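Local coordinates for ABM domain-containing protein (Deinococcus radiodurans, PDB 3E8O), which is a putative antibiotic biosynthesis monooxygenase of the ABM family, with a ferredoxin-like fold, and probably catalyses an oxidation, at the interface of chains A and B. Residues are numbered along the deposited sequence; one frame, centred on the assembly and turned at random. Chains: chain A/B, uncharacterized protein with ferredoxin-like fold.

Contact 1 and contact 2 belong to one two-fold symmetric interface, and the centres of their C-alpha atoms lie about 15 Å apart. Contact 1 joins strands 20-27, 53-61 and 67-74 of the two chains, side chain against side chain. Contact 2 adds the end strand 115-118 of chain B to strand 105-110 of chain A, beside helix 77-84. They share no residue and no strand or helix. One is a packed face of two sheets, the other an exchanged strand, and each chain gives its end strand to its partner. Together they are consistent with a dimer, as is common in ABM proteins.

Contact 1: the interface of chains A and B. Residues chain A 23, 55, 57, 59, 69, 71; chain B 23, 59, 69, 71.
Two beta-sheets of ferredoxin-like folds meet face to face here, through strands 20-27, 53-61 and 67-74. A:Ser59 and B:Ser59 touch at one end of the patch, with a hydrogen bond of 2.7 Å between their OG hydroxyls. Which one donates is not decided. In both serines OG stands between the backbone N and the carbonyl carbon (chi1 63°), and this turns each hydroxyl toward its twin. CB of A:Ser59 lies 3.7 Å from CB of B:Ser59.

Next to this pair, A:Leu69 CD2 and B:Leu69 CD2 meet at 3.7 Å where the two side chains cross at about a right angle. The same CD2 of A:Leu69 runs tip to tip into B:Thr71, 3.3 Å from its hydroxyl OG1. A:Thr71 and B:Leu69 repeat this with the chains exchanged. Each threonine hydroxyl therefore faces a leucine methyl across the interface.

The B:His23 ring is lined by aliphatic groups of chain A. A:Leu55 meets it tip to tip, with CD2 3.6 Å from B:His23 NE2. A:Leu57 CD1 lies at the ring edge, in plane, 4.0 Å from B:His23 CE1. A:Thr71 puts its methyl CG2 3.9 Å from B:His23 CE1. The ring reaches them with CG anti to the backbone N (chi1 175°).

The patch lies between the two sheets, with the helices of each chain on the outer sides.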
loop_
_atom_site.group_PDB
_atom_site.type_symbol
_atom_site.label_atom_id
_atom_site.label_comp_id
_atom_site.label_asym_id
_atom_site.label_seq_id
_atom_site.Cartn_x
_atom_site.Cartn_y
_atom_site.Cartn_z
ATOM N N HIS A 23 7.343 1.772 -2.172
ATOM C CA HIS A 23 6.614 0.524 -1.859
ATOM C C HIS A 23 7.558 -0.425 -1.157
ATOM O O HIS A 23 8.631 -0.758 -1.673
ATOM C CB HIS A 23 6.063 -0.108 -3.144
ATOM C CG HIS A 23 5.405 -1.432 -2.945
ATOM N ND1 HIS A 23 4.253 -1.573 -2.207
ATOM C CD2 HIS A 23 5.794 -2.689 -3.292
ATOM C CE1 HIS A 23 3.915 -2.856 -2.178
ATOM N NE2 HIS A 23 4.836 -3.551 -2.835
ATOM N N LEU A 55 2.442 11.112 2.500
ATOM C CA LEU A 55 1.691 9.909 2.879
ATOM C C LEU A 55 2.661 8.891 3.457
ATOM O O LEU A 55 3.745 8.688 2.927
ATOM C CB LEU A 55 1.030 9.260 1.669
ATOM C CG LEU A 55 0.073 8.096 1.966
ATOM C CD1 LEU A 55 -1.192 8.563 2.682
ATOM C CD2 LEU A 55 -0.260 7.380 0.661
ATOM N N LEU A 57 1.788 5.084 5.164
ATOM C CA LEU A 57 0.861 4.076 5.650
ATOM C C LEU A 57 1.567 2.736 5.851
ATOM O O LEU A 57 2.396 2.303 5.052
ATOM C CB LEU A 57 -0.264 3.835 4.632
ATOM C CG LEU A 57 -1.143 4.997 4.257
ATOM C CD1 LEU A 57 -2.070 4.616 3.081
ATOM C CD2 LEU A 57 -1.922 5.489 5.445
ATOM N N SER A 59 0.516 -1.255 6.667
ATOM C CA SER A 59 -0.680 -2.115 6.527
ATOM C C SER A 59 -0.301 -3.577 6.502
ATOM O O SER A 59 0.843 -3.937 6.271
ATOM C CB SER A 59 -1.487 -1.691 5.277
ATOM O OG SER A 59 -0.745 -1.877 4.066
ATOM N N LEU A 69 3.062 -4.082 4.486
ATOM C CA LEU A 69 3.352 -3.129 3.432
ATOM C C LEU A 69 3.606 -1.751 4.042
ATOM O O LEU A 69 2.924 -1.343 4.988
ATOM C CB LEU A 69 2.157 -3.064 2.445
ATOM C CG LEU A 69 2.181 -2.211 1.169
ATOM C CD1 LEU A 69 3.258 -2.673 0.177
ATOM C CD2 LEU A 69 0.787 -2.220 0.476
ATOM N N THR A 71 3.747 2.052 2.543
ATOM C CA THR A 71 3.363 2.886 1.405
ATOM C C THR A 71 3.694 4.329 1.721
ATOM O O THR A 71 3.231 4.869 2.713
ATOM C CB THR A 71 1.876 2.720 1.125
ATOM O OG1 THR A 71 1.596 1.338 0.920
ATOM C CG2 THR A 71 1.392 3.565 -0.064
ATOM N N HIS B 23 -3.113 3.428 -6.392
ATOM C CA HIS B 23 -3.241 3.538 -4.940
ATOM C C HIS B 23 -4.698 3.838 -4.628
ATOM O O HIS B 23 -5.237 4.880 -5.007
ATOM C CB HIS B 23 -2.365 4.696 -4.468
ATOM C CG HIS B 23 -2.503 4.996 -3.035
ATOM N ND1 HIS B 23 -2.003 4.161 -2.078
ATOM C CD2 HIS B 23 -3.130 6.006 -2.383
ATOM C CE1 HIS B 23 -2.252 4.679 -0.884
ATOM N NE2 HIS B 23 -2.955 5.782 -1.046
ATOM N N SER B 59 -4.763 -4.685 1.628
ATOM C CA SER B 59 -4.209 -4.649 2.984
ATOM C C SER B 59 -5.042 -3.735 3.878
ATOM O O SER B 59 -5.840 -2.954 3.409
ATOM C CB SER B 59 -2.737 -4.216 2.913
ATOM O OG SER B 59 -2.589 -2.893 2.400
ATOM N N LEU B 69 -6.344 -0.610 1.870
ATOM C CA LEU B 69 -5.506 -0.115 0.794
ATOM C C LEU B 69 -5.481 -1.160 -0.327
ATOM O O LEU B 69 -5.314 -2.369 -0.081
ATOM C CB LEU B 69 -4.086 0.158 1.342
ATOM C CG LEU B 69 -2.978 0.683 0.397
ATOM C CD1 LEU B 69 -3.238 2.127 -0.040
ATOM C CD2 LEU B 69 -1.598 0.594 0.964
ATOM N N THR B 71 -3.278 -1.794 -3.579
ATOM C CA THR B 71 -1.997 -1.441 -4.210
ATOM C C THR B 71 -1.881 -2.239 -5.491
ATOM O O THR B 71 -1.858 -3.475 -5.448
ATOM C CB THR B 71 -0.823 -1.797 -3.263
ATOM O OG1 THR B 71 -0.982 -1.085 -2.038
ATOM C CG2 THR B 71 0.534 -1.465 -3.908
#

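Contact 2: the interface of chains A and B. Residues chain A 77, 80, 84, 106-108; chain B 114-117.
B:Ile117 of the end strand 115-118 lies against strand 105-110 and helix 77-84 of chain A. CB of B:Ile117 lies 3.4 Å from the carbonyl O of A:Ile106 and also touches the methyl CG2 of that residue. From there the side chain forks. CG2 of B:Ile117 is anti to the backbone N and turns to A:Leu84, whose CD2 is 3.7 Å away and whose CD1 also touches it; these two side chains cross at about a right angle. The other branch starts at CG1 of B:Ile117, anti to the carbonyl carbon (chi1 -60°), and passes A:Ala108 CB at 3.9 Å. It ends at CD1, which meets the methyl CE of the selenomethionine A:Met80 tip to tip. That chain bends at chi3 (69°), close to its tip.

The backbones pair as antiparallel strands. B:Ile117 N donates to A:Ile106 O at 3.0 Å. A:Ala108 N donates to B:Ile115 O, and B:Ile115 N to A:Ala108 O at 2.8 Å. Nearer the helix start, B:Ile115 CD1 and A:Leu77 CD2 touch tip to tip.

A:Thr107 and B:Asn116 lie side by side and point the same way. Two waters join this side: water 2 links A:Thr107 OG1 to the amide oxygen OD1 of B:Asn116, 2.6 Å from OD1, and water 1 links OD1 to A:Ile106 O.

The site extends the sheet of one chain with a strand of the other, and would thereby help to hold a dimer together, as ABM family members commonly form.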
loop_
_atom_site.group_PDB
_atom_site.type_symbol
_atom_site.label_atom_id
_atom_site.label_comp_id
_atom_site.label_asym_id
_atom_site.label_seq_id
_atom_site.Cartn_x
_atom_site.Cartn_y
_atom_site.Cartn_z
ATOM N N LEU A 77 12.572 13.545 -4.282
ATOM C CA LEU A 77 13.630 12.610 -3.924
ATOM C C LEU A 77 14.513 13.096 -2.807
ATOM O O LEU A 77 14.907 12.330 -1.938
ATOM C CB LEU A 77 14.511 12.241 -5.109
ATOM C CG LEU A 77 13.983 11.183 -6.037
ATOM C CD1 LEU A 77 14.865 11.104 -7.318
ATOM C CD2 LEU A 77 13.928 9.824 -5.352
HETATM N N MSE A 80 12.922 12.487 0.543
HETATM C CA MSE A 80 12.989 11.070 0.886
HETATM C C MSE A 80 14.368 10.693 1.383
HETATM O O MSE A 80 14.488 10.007 2.368
HETATM C CB MSE A 80 12.584 10.229 -0.304
HETATM C CG MSE A 80 12.502 8.773 0.042
HETATM SE SE MSE A 80 12.072 7.672 -1.471
HETATM C CE MSE A 80 13.641 7.948 -2.278
ATOM N N LEU A 84 15.607 9.031 4.908
ATOM C CA LEU A 84 16.361 7.783 4.944
ATOM C C LEU A 84 17.632 7.866 5.795
ATOM O O LEU A 84 18.098 6.880 6.337
ATOM C CB LEU A 84 16.683 7.330 3.534
ATOM C CG LEU A 84 15.419 6.782 2.834
ATOM C CD1 LEU A 84 15.652 6.726 1.340
ATOM C CD2 LEU A 84 15.031 5.390 3.407
ATOM N N ILE A 106 12.499 -2.263 -0.033
ATOM C CA ILE A 106 11.832 -1.015 -0.437
ATOM C C ILE A 106 12.371 -0.545 -1.770
ATOM O O ILE A 106 13.580 -0.530 -1.990
ATOM C CB ILE A 106 12.065 0.098 0.619
ATOM C CG1 ILE A 106 11.591 -0.299 2.031
ATOM C CG2 ILE A 106 11.380 1.423 0.214
ATOM C CD1 ILE A 106 11.904 0.765 3.114
ATOM N N THR A 107 11.437 -0.243 -2.655
ATOM C CA THR A 107 11.741 0.307 -4.002
ATOM C C THR A 107 10.883 1.559 -4.162
ATOM O O THR A 107 9.743 1.561 -3.779
ATOM C CB THR A 107 11.444 -0.726 -5.122
ATOM O OG1 THR A 107 12.022 -1.982 -4.745
ATOM C CG2 THR A 107 11.979 -0.211 -6.493
ATOM N N ALA A 108 11.478 2.588 -4.724
ATOM C CA ALA A 108 10.810 3.880 -4.959
ATOM C C ALA A 108 10.756 4.153 -6.448
ATOM O O ALA A 108 11.559 3.633 -7.223
ATOM C CB ALA A 108 11.505 5.008 -4.221
ATOM N N ALA B 114 12.774 2.036 -11.455
ATOM C CA ALA B 114 12.978 1.606 -10.064
ATOM C C ALA B 114 14.199 2.256 -9.452
ATOM O O ALA B 114 15.247 2.323 -10.066
ATOM C CB ALA B 114 13.124 0.071 -9.964
ATOM N N ILE B 115 14.004 2.720 -8.227
ATOM C CA ILE B 115 15.048 3.248 -7.377
ATOM C C ILE B 115 15.159 2.339 -6.148
ATOM O O ILE B 115 14.260 2.318 -5.293
ATOM C CB ILE B 115 14.796 4.731 -6.948
ATOM C CG1 ILE B 115 14.458 5.609 -8.131
ATOM C CG2 ILE B 115 15.931 5.251 -6.095
ATOM C CD1 ILE B 115 13.816 6.953 -7.755
ATOM N N ASN B 116 16.211 1.525 -6.085
ATOM C CA ASN B 116 16.409 0.622 -4.936
ATOM C C ASN B 116 16.779 1.399 -3.704
ATOM O O ASN B 116 17.751 2.184 -3.716
ATOM C CB ASN B 116 17.418 -0.449 -5.245
ATOM C CG ASN B 116 16.893 -1.433 -6.215
ATOM O OD1 ASN B 116 15.756 -1.830 -6.089
ATOM N ND2 ASN B 116 17.685 -1.846 -7.172
ATOM N N ILE B 117 15.992 1.190 -2.653
ATOM C CA ILE B 117 16.168 1.916 -1.374
ATOM C C ILE B 117 16.885 1.053 -0.344
ATOM O O ILE B 117 17.939 1.419 0.171
ATOM C CB ILE B 117 14.844 2.406 -0.847
ATOM C CG1 ILE B 117 14.222 3.366 -1.877
ATOM C CG2 ILE B 117 14.973 3.072 0.554
ATOM C CD1 ILE B 117 15.091 4.596 -2.217
HETATM O O HOH W 1 15.211 -2.442 -3.361
HETATM O O HOH W 2 13.713 -3.356 -6.667
#